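Local coordinates for protein guanylate kinase (Coxiella burnetii, PDB 3TR0) that catalyses the ATP-dependent phosphorylation of GMP to GDP, probably serving to recycle GMP, at residues A7-T21 against L94-W106. Residues are numbered along the deposited sequence; the frame is centred on the assembly and turned at random.
With 5GP (guanosine-5'-monophosphate), chain D; SO4 (sulfate ion), chain B.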
ATOM      1  N   ALA A   7      -7.690  -9.510   9.377  1.00 21.00           N
ATOM      2  CA  ALA A   7      -6.324  -9.294   9.825  1.00 15.01           C
ATOM      3  C   ALA A   7      -5.324 -10.008   8.932  1.00 22.01           C
ATOM      4  O   ALA A   7      -5.638 -11.022   8.316  1.00 18.34           O
ATOM      5  CB  ALA A   7      -6.173  -9.755  11.273  1.00 19.12           C
ATOM      6  N   ASN A   8      -4.110  -9.476   8.879  1.00 14.84           N
ATOM      7  CA  ASN A   8      -3.091 -10.008   7.994  1.00 21.93           C
ATOM      8  C   ASN A   8      -1.784 -10.179   8.753  1.00 19.67           C
ATOM      9  O   ASN A   8      -1.631  -9.673   9.868  1.00 16.28           O
ATOM     10  CB  ASN A   8      -2.895  -9.058   6.805  1.00 24.13           C
ATOM     11  CG  ASN A   8      -2.301  -9.747   5.588  1.00 24.14           C
ATOM     12  OD1 ASN A   8      -1.878 -10.897   5.651  1.00 20.40           O
ATOM     13  ND2 ASN A   8      -2.274  -9.037   4.468  1.00 22.05           N
ATOM     14  N   LEU A   9      -0.853 -10.906   8.149  1.00 13.94           N
ATOM     15  CA  LEU A   9       0.499 -11.016   8.675  1.00 12.45           C
ATOM     16  C   LEU A   9       1.418 -10.057   7.924  1.00 18.60           C
ATOM     17  O   LEU A   9       1.368  -9.971   6.704  1.00 18.33           O
ATOM     18  CB  LEU A   9       1.014 -12.445   8.516  1.00 15.13           C
ATOM     19  CG  LEU A   9       0.164 -13.549   9.151  1.00 17.95           C
ATOM     20  CD1 LEU A   9       0.794 -14.908   8.884  1.00 22.15           C
ATOM     21  CD2 LEU A   9       0.013 -13.310  10.645  1.00 19.28           C
ATOM     22  N   PHE A  10       2.255  -9.342   8.664  1.00 14.89           N
ATOM     23  CA  PHE A  10       3.214  -8.433   8.067  1.00 19.01           C
ATOM     24  C   PHE A  10       4.611  -8.876   8.441  1.00 17.12           C
ATOM     25  O   PHE A  10       5.021  -8.742   9.592  1.00 16.51           O
ATOM     26  CB  PHE A  10       2.958  -7.000   8.532  1.00 14.85           C
ATOM     27  CG  PHE A  10       1.668  -6.426   8.021  1.00 15.23           C
ATOM     28  CD1 PHE A  10       1.621  -5.776   6.802  1.00 14.28           C
ATOM     29  CD2 PHE A  10       0.496  -6.560   8.749  1.00 14.60           C
ATOM     30  CE1 PHE A  10       0.435  -5.252   6.326  1.00 17.68           C
ATOM     31  CE2 PHE A  10      -0.689  -6.039   8.277  1.00 12.37           C
ATOM     32  CZ  PHE A  10      -0.722  -5.388   7.060  1.00 17.31           C
ATOM     33  N   ILE A  11       5.326  -9.424   7.462  1.00 14.30           N
ATOM     34  CA  ILE A  11       6.662  -9.964   7.686  1.00 12.52           C
ATOM     35  C   ILE A  11       7.672  -8.839   7.559  1.00 15.00           C
ATOM     36  O   ILE A  11       7.660  -8.104   6.577  1.00 14.56           O
ATOM     37  CB  ILE A  11       6.995 -11.055   6.649  1.00 19.17           C
ATOM     38  CG1 ILE A  11       5.973 -12.193   6.719  1.00 21.06           C
ATOM     39  CG2 ILE A  11       8.404 -11.593   6.863  1.00 21.42           C
ATOM     40  CD1 ILE A  11       5.925 -13.048   5.471  1.00 22.43           C
ATOM     41  N   ILE A  12       8.539  -8.702   8.557  1.00 16.38           N
ATOM     42  CA  ILE A  12       9.604  -7.712   8.514  1.00 15.09           C
ATOM     43  C   ILE A  12      10.946  -8.423   8.582  1.00 18.98           C
ATOM     44  O   ILE A  12      11.236  -9.106   9.566  1.00 21.82           O
ATOM     45  CB  ILE A  12       9.533  -6.756   9.708  1.00 19.03           C
ATOM     46  CG1 ILE A  12       8.096  -6.298   9.953  1.00 20.60           C
ATOM     47  CG2 ILE A  12      10.446  -5.567   9.480  1.00 20.40           C
ATOM     48  CD1 ILE A  12       7.549  -5.426   8.853  1.00 18.83           C
ATOM     49  N   SER A  13      11.764  -8.267   7.544  1.00 16.25           N
ATOM     50  CA  SER A  13      13.083  -8.902   7.518  1.00 16.81           C
ATOM     51  C   SER A  13      14.176  -7.880   7.252  1.00 16.66           C
ATOM     52  O   SER A  13      13.943  -6.867   6.595  1.00 15.91           O
ATOM     53  CB  SER A  13      13.139 -10.013   6.467  1.00 18.64           C
ATOM     54  OG  SER A  13      12.114 -10.972   6.672  1.00 19.64           O
ATOM     55  N   ALA A  14      15.371  -8.151   7.772  1.00 16.49           N
ATOM     56  CA  ALA A  14      16.499  -7.250   7.599  1.00 17.61           C
ATOM     57  C   ALA A  14      17.776  -7.912   8.099  1.00 15.94           C
ATOM     58  O   ALA A  14      17.727  -8.809   8.939  1.00 17.29           O
ATOM     59  CB  ALA A  14      16.257  -5.944   8.342  1.00 18.45           C
ATOM     60  N   PRO A  15      18.927  -7.479   7.572  1.00 18.99           N
ATOM     61  CA  PRO A  15      20.187  -8.007   8.098  1.00 23.04           C
ATOM     62  C   PRO A  15      20.369  -7.529   9.533  1.00 26.41           C
ATOM     63  O   PRO A  15      19.825  -6.486   9.895  1.00 24.28           O
ATOM     64  CB  PRO A  15      21.241  -7.383   7.175  1.00 16.93           C
ATOM     65  CG  PRO A  15      20.587  -6.151   6.620  1.00 23.27           C
ATOM     66  CD  PRO A  15      19.136  -6.520   6.471  1.00 16.97           C
ATOM     67  N   SER A  16      21.101  -8.286  10.342  1.00 29.33           N
ATOM     68  CA  SER A  16      21.390  -7.858  11.703  1.00 30.91           C
ATOM     69  C   SER A  16      22.103  -6.510  11.666  1.00 20.49           C
ATOM     70  O   SER A  16      22.977  -6.285  10.829  1.00 25.23           O
ATOM     71  CB  SER A  16      22.245  -8.902  12.434  1.00 29.22           C
ATOM     72  OG  SER A  16      21.539 -10.124  12.577  1.00 31.59           O
ATOM     73  N   GLY A  17      21.711  -5.610  12.560  1.00 20.59           N
ATOM     74  CA  GLY A  17      22.319  -4.294  12.632  1.00 18.41           C
ATOM     75  C   GLY A  17      21.617  -3.239  11.795  1.00 18.65           C
ATOM     76  O   GLY A  17      22.103  -2.116  11.672  1.00 23.12           O
ATOM     77  N   ALA A  18      20.474  -3.592  11.215  1.00 20.34           N
ATOM     78  CA  ALA A  18      19.747  -2.655  10.361  1.00 21.83           C
ATOM     79  C   ALA A  18      18.790  -1.764  11.148  1.00 22.32           C
ATOM     80  O   ALA A  18      18.226  -0.820  10.599  1.00 21.76           O
ATOM     81  CB  ALA A  18      18.998  -3.397   9.261  1.00 23.88           C
ATOM     82  N   GLY A  19      18.603  -2.073  12.430  1.00 20.39           N
ATOM     83  CA  GLY A  19      17.740  -1.278  13.289  1.00 23.95           C
ATOM     84  C   GLY A  19      16.282  -1.695  13.210  1.00 24.39           C
ATOM     85  O   GLY A  19      15.379  -0.934  13.563  1.00 21.89           O
ATOM     86  N   LYS A  20      16.058  -2.919  12.751  1.00 20.73           N
ATOM     87  CA  LYS A  20      14.713  -3.436  12.552  1.00 24.41           C
ATOM     88  C   LYS A  20      13.913  -3.532  13.851  1.00 19.93           C
ATOM     89  O   LYS A  20      12.771  -3.095  13.912  1.00 18.88           O
ATOM     90  CB  LYS A  20      14.776  -4.804  11.880  1.00 23.26           C
ATOM     91  CG  LYS A  20      13.442  -5.510  11.793  1.00 25.34           C
ATOM     92  CD  LYS A  20      13.656  -7.005  11.725  1.00 33.20           C
ATOM     93  CE  LYS A  20      14.392  -7.488  12.962  1.00 35.77           C
ATOM     94  NZ  LYS A  20      14.881  -8.883  12.817  1.00 40.49           N
ATOM     95  N   THR A  21      14.508  -4.102  14.894  1.00 18.45           N
ATOM     96  CA  THR A  21      13.773  -4.260  16.147  1.00 19.81           C
ATOM     97  C   THR A  21      13.228  -2.932  16.664  1.00 24.77           C
ATOM     98  O   THR A  21      12.072  -2.847  17.078  1.00 20.60           O
ATOM     99  CB  THR A  21      14.622  -4.943  17.232  1.00 25.94           C
ATOM    100  OG1 THR A  21      14.919  -6.282  16.819  1.00 25.94           O
ATOM    101  CG2 THR A  21      13.863  -4.988  18.546  1.00 32.20           C
ATOM    102  N   LEU A  94      -5.141 -12.985  14.974  1.00 21.08           N
ATOM    103  CA  LEU A  94      -5.881 -12.838  13.720  1.00 23.12           C
ATOM    104  C   LEU A  94      -7.381 -12.990  13.959  1.00 24.01           C
ATOM    105  O   LEU A  94      -8.189 -12.228  13.419  1.00 27.06           O
ATOM    106  CB  LEU A  94      -5.403 -13.867  12.696  1.00 18.68           C
ATOM    107  CG  LEU A  94      -3.959 -13.702  12.221  1.00 20.99           C
ATOM    108  CD1 LEU A  94      -3.592 -14.803  11.236  1.00 22.71           C
ATOM    109  CD2 LEU A  94      -3.746 -12.324  11.601  1.00 23.07           C
ATOM    110  N   LYS A  95      -7.744 -13.976  14.774  1.00 26.40           N
ATOM    111  CA  LYS A  95      -9.137 -14.226  15.132  1.00 26.94           C
ATOM    112  C   LYS A  95      -9.756 -13.014  15.813  1.00 28.45           C
ATOM    113  O   LYS A  95     -10.924 -12.696  15.597  1.00 29.82           O
ATOM    114  CB  LYS A  95      -9.235 -15.427  16.074  1.00 30.25           C
ATOM    115  CG  LYS A  95      -9.144 -16.783  15.399  1.00 50.40           C
ATOM    116  CD  LYS A  95     -10.525 -17.318  15.049  1.00 64.64           C
ATOM    117  CE  LYS A  95     -10.484 -18.813  14.776  1.00 75.39           C
ATOM    118  NZ  LYS A  95     -11.801 -19.343  14.323  1.00 79.68           N
ATOM    119  N   ALA A  96      -8.965 -12.346  16.641  1.00 21.74           N
ATOM    120  CA  ALA A  96      -9.430 -11.179  17.376  1.00 25.74           C
ATOM    121  C   ALA A  96      -9.459  -9.934  16.496  1.00 31.00           C
ATOM    122  O   ALA A  96      -9.886  -8.868  16.935  1.00 33.23           O
ATOM    123  CB  ALA A  96      -8.555 -10.944  18.592  1.00 27.41           C
ATOM    124  N   GLY A  97      -8.996 -10.072  15.257  1.00 26.46           N
ATOM    125  CA  GLY A  97      -9.029  -8.974  14.308  1.00 24.24           C
ATOM    126  C   GLY A  97      -7.795  -8.091  14.360  1.00 24.86           C
ATOM    127  O   GLY A  97      -7.804  -6.973  13.850  1.00 24.07           O
ATOM    128  N   ARG A  98      -6.731  -8.592  14.977  1.00 19.31           N
ATOM    129  CA  ARG A  98      -5.482  -7.842  15.085  1.00 18.55           C
ATOM    130  C   ARG A  98      -4.464  -8.338  14.067  1.00 17.71           C
ATOM    131  O   ARG A  98      -4.237  -9.543  13.942  1.00 16.72           O
ATOM    132  CB  ARG A  98      -4.874  -7.994  16.483  1.00 21.96           C
ATOM    133  CG  ARG A  98      -5.743  -7.521  17.629  1.00 32.73           C
ATOM    134  CD  ARG A  98      -4.973  -7.616  18.941  1.00 40.24           C
ATOM    135  NE  ARG A  98      -5.818  -7.356  20.100  1.00 46.84           N
ATOM    136  CZ  ARG A  98      -6.411  -8.305  20.814  1.00 56.78           C
ATOM    137  NH1 ARG A  98      -6.245  -9.579  20.491  1.00 58.21           N
ATOM    138  NH2 ARG A  98      -7.164  -7.980  21.857  1.00 60.29           N
ATOM    139  N   ASP A  99      -3.850  -7.408  13.343  1.00 18.40           N
ATOM    140  CA  ASP A  99      -2.749  -7.744  12.457  1.00 20.89           C
ATOM    141  C   ASP A  99      -1.559  -8.178  13.295  1.00 18.48           C
ATOM    142  O   ASP A  99      -1.446  -7.810  14.462  1.00 17.97           O
ATOM    143  CB  ASP A  99      -2.383  -6.548  11.578  1.00 18.68           C
ATOM    144  CG  ASP A  99      -3.542  -6.098  10.717  1.00 16.71           C
ATOM    145  OD1 ASP A  99      -3.958  -6.886   9.841  1.00 16.59           O
ATOM    146  OD2 ASP A  99      -4.046  -4.973  10.925  1.00 17.09           O
ATOM    147  N   VAL A 100      -0.680  -8.976  12.705  1.00 13.05           N
ATOM    148  CA  VAL A 100       0.470  -9.480  13.438  1.00 17.24           C
ATOM    149  C   VAL A 100       1.748  -9.162  12.692  1.00 20.36           C
ATOM    150  O   VAL A 100       1.843  -9.384  11.486  1.00 19.42           O
ATOM    151  CB  VAL A 100       0.391 -10.994  13.650  1.00 13.31           C
ATOM    152  CG1 VAL A 100       1.698 -11.513  14.258  1.00 13.25           C
ATOM    153  CG2 VAL A 100      -0.797 -11.344  14.548  1.00 20.46           C
ATOM    154  N   LEU A 101       2.724  -8.636  13.420  1.00 17.63           N
ATOM    155  CA  LEU A 101       4.042  -8.377  12.865  1.00 17.77           C
ATOM    156  C   LEU A 101       4.960  -9.549  13.153  1.00 21.56           C
ATOM    157  O   LEU A 101       5.071  -9.991  14.297  1.00 21.09           O
ATOM    158  CB  LEU A 101       4.623  -7.104  13.470  1.00 13.55           C
ATOM    159  CG  LEU A 101       3.984  -5.820  12.950  1.00 19.63           C
ATOM    160  CD1 LEU A 101       4.151  -4.689  13.941  1.00 21.57           C
ATOM    161  CD2 LEU A 101       4.587  -5.461  11.607  1.00 19.05           C
ATOM    162  N   LEU A 102       5.606 -10.059  12.111  1.00 14.99           N
ATOM    163  CA  LEU A 102       6.559 -11.152  12.272  1.00 15.23           C
ATOM    164  C   LEU A 102       7.961 -10.670  11.917  1.00 21.20           C
ATOM    165  O   LEU A 102       8.261 -10.403  10.752  1.00 15.81           O
ATOM    166  CB  LEU A 102       6.172 -12.340  11.388  1.00 17.62           C
ATOM    167  CG  LEU A 102       4.784 -12.960  11.616  1.00 16.41           C
ATOM    168  CD1 LEU A 102       4.473 -13.998  10.545  1.00 19.36           C
ATOM    169  CD2 LEU A 102       4.703 -13.572  12.993  1.00 19.57           C
ATOM    170  N   GLU A 103       8.813 -10.542  12.928  1.00 14.36           N
ATOM    171  CA  GLU A 103      10.203 -10.174  12.695  1.00 15.11           C
ATOM    172  C   GLU A 103      10.984 -11.456  12.505  1.00 22.53           C
ATOM    173  O   GLU A 103      11.472 -12.037  13.473  1.00 19.03           O
ATOM    174  CB  GLU A 103      10.765  -9.413  13.890  1.00 21.00           C
ATOM    175  CG  GLU A 103      10.059  -8.118  14.211  1.00 22.17           C
ATOM    176  CD  GLU A 103      10.630  -7.450  15.449  1.00 36.33           C
ATOM    177  OE1 GLU A 103      10.472  -8.011  16.554  1.00 33.38           O
ATOM    178  OE2 GLU A 103      11.247  -6.374  15.316  1.00 42.73           O
ATOM    179  N   ILE A 104      11.074 -11.914  11.262  1.00 17.05           N
ATOM    180  CA  ILE A 104      11.671 -13.208  10.964  1.00 18.38           C
ATOM    181  C   ILE A 104      12.618 -13.099   9.779  1.00 19.54           C
ATOM    182  O   ILE A 104      12.574 -12.118   9.042  1.00 19.67           O
ATOM    183  CB  ILE A 104      10.593 -14.267  10.671  1.00 18.19           C
ATOM    184  CG1 ILE A 104       9.712 -13.827   9.502  1.00 18.68           C
ATOM    185  CG2 ILE A 104       9.731 -14.511  11.909  1.00 16.59           C
ATOM    186  CD1 ILE A 104       8.608 -14.811   9.159  1.00 19.24           C
ATOM    187  N   ASP A 105      13.480 -14.098   9.597  1.00 19.56           N
ATOM    188  CA  ASP A 105      14.474 -14.041   8.529  1.00 21.55           C
ATOM    189  C   ASP A 105      13.869 -14.470   7.202  1.00 17.54           C
ATOM    190  O   ASP A 105      12.671 -14.748   7.120  1.00 19.53           O
ATOM    191  CB  ASP A 105      15.713 -14.886   8.857  1.00 19.04           C
ATOM    192  CG  ASP A 105      15.526 -16.359   8.543  1.00 21.22           C
ATOM    193  OD1 ASP A 105      14.406 -16.867   8.711  1.00 21.53           O
ATOM    194  OD2 ASP A 105      16.508 -17.013   8.128  1.00 21.86           O
ATOM    195  N   TRP A 106      14.696 -14.520   6.163  1.00 18.82           N
ATOM    196  CA  TRP A 106      14.197 -14.817   4.818  1.00 24.63           C
ATOM    197  C   TRP A 106      13.649 -16.236   4.697  1.00 27.99           C
ATOM    198  O   TRP A 106      12.719 -16.481   3.925  1.00 20.67           O
ATOM    199  CB  TRP A 106      15.265 -14.548   3.749  1.00 20.67           C
ATOM    200  CG  TRP A 106      16.455 -15.472   3.806  1.00 21.36           C
ATOM    201  CD1 TRP A 106      17.655 -15.230   4.407  1.00 22.47           C
ATOM    202  CD2 TRP A 106      16.554 -16.780   3.228  1.00 19.15           C
ATOM    203  NE1 TRP A 106      18.496 -16.308   4.246  1.00 23.40           N
ATOM    204  CE2 TRP A 106      17.841 -17.274   3.527  1.00 26.75           C
ATOM    205  CE3 TRP A 106      15.678 -17.586   2.493  1.00 30.65           C
ATOM    206  CZ2 TRP A 106      18.274 -18.530   3.111  1.00 28.26           C
ATOM    207  CZ3 TRP A 106      16.110 -18.836   2.085  1.00 34.30           C
ATOM    208  CH2 TRP A 106      17.396 -19.295   2.395  1.00 30.24           C
TER
HETATM  209  P   5GP D 205      18.958 -12.136  17.073  1.00 30.33           P
HETATM  210  O1P 5GP D 205      18.044 -11.500  18.091  1.00 27.75           O
HETATM  211  O2P 5GP D 205      19.697 -13.388  17.464  1.00 26.59           O
HETATM  212  O3P 5GP D 205      19.931 -11.088  16.584  1.00 31.35           O
HETATM  213  O5' 5GP D 205      18.147 -12.394  15.729  1.00 26.25           O
HETATM  214  C5' 5GP D 205      18.684 -13.202  14.696  1.00 26.97           C
HETATM  215  C4' 5GP D 205      17.794 -13.197  13.482  1.00 29.60           C
HETATM  216  O4' 5GP D 205      16.898 -14.324  13.536  1.00 21.49           O
HETATM  217  C3' 5GP D 205      16.861 -12.004  13.356  1.00 30.14           C
HETATM  218  O3' 5GP D 205      17.499 -10.857  12.821  1.00 34.52           O
HETATM  219  C2' 5GP D 205      15.733 -12.535  12.479  1.00 35.69           C
HETATM  220  O2' 5GP D 205      16.076 -12.417  11.106  1.00 33.21           O
HETATM  221  C1' 5GP D 205      15.714 -14.025  12.839  1.00 25.60           C
HETATM  222  N9  5GP D 205      14.563 -14.388  13.685  1.00 17.36           N
HETATM  223  C8  5GP D 205      14.227 -13.946  14.904  1.00 16.77           C
HETATM  224  N7  5GP D 205      13.095 -14.583  15.296  1.00 15.47           N
HETATM  225  C5  5GP D 205      12.735 -15.428  14.300  1.00 16.57           C
HETATM  226  C6  5GP D 205      11.693 -16.328  14.106  1.00 19.68           C
HETATM  227  O6  5GP D 205      10.806 -16.491  14.980  1.00 25.37           O
HETATM  228  N1  5GP D 205      11.642 -17.028  12.966  1.00 21.52           N
HETATM  229  C2  5GP D 205      12.568 -16.879  12.008  1.00 21.04           C
HETATM  230  N2  5GP D 205      12.504 -17.592  10.859  1.00 16.75           N
HETATM  231  N3  5GP D 205      13.585 -16.013  12.167  1.00 17.34           N
HETATM  232  C4  5GP D 205      13.677 -15.294  13.304  1.00 17.59           C
HETATM  233  S   SO4 B 203      18.481  -5.111  14.116  0.97 28.14           S
HETATM  234  O1  SO4 B 203      17.310  -5.326  14.959  0.97 23.94           O
HETATM  235  O2  SO4 B 203      19.469  -6.150  14.370  0.97 28.33           O
HETATM  236  O3  SO4 B 203      18.096  -5.152  12.700  0.97 27.69           O
HETATM  237  O4  SO4 B 203      19.079  -3.820  14.435  0.97 34.14           O
HETATM  238  O   HOH W   1      -9.345 -11.027  11.220  1.00 27.35           O
HETATM  239  O   HOH W   2      10.682  -5.019  17.780  0.77 34.11           O
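With CG of D99 held beside its backbone N (chi1 -60°), the carboxylate turns to the start of strand 9-13, where OD1 accepts N8 N at 2.8 Å through its anti lone pair. The same carboxylate stands at the edge of the F10 ring, the two planes 80° apart, while OD2 pairs with R188. At the far end, S13 OG also lies beside its own N (chi1 -56°) and donates to I104 O at 2.7 Å. Between these bonds parallel strands 9-13 and 99-103 zip together: F10 N bonds V100 O at 2.9 Å and I12 N bonds L102 O at 2.8 Å. They are neighbours in the five-stranded parallel sheet of a P-loop kinase, which gathers its ligands at the C-terminal strand ends. On one face L9 CD2 rests on V100 CB at 3.8 Å; on the other, L101 CD2 packs against F10 and I12. Beyond strand 9-13 the phosphate-binding loop wraps a sulfate, bonded by the backbone N of G17 (2.9 Å to O2), G19, K20 and T21. Just after E103, I104 CG2 touches the guanine of bound GMP, whose N2 donates to D105 OD1 while Q107 bonds D105 OD2; a water bridges E103 OE2 and T21 O.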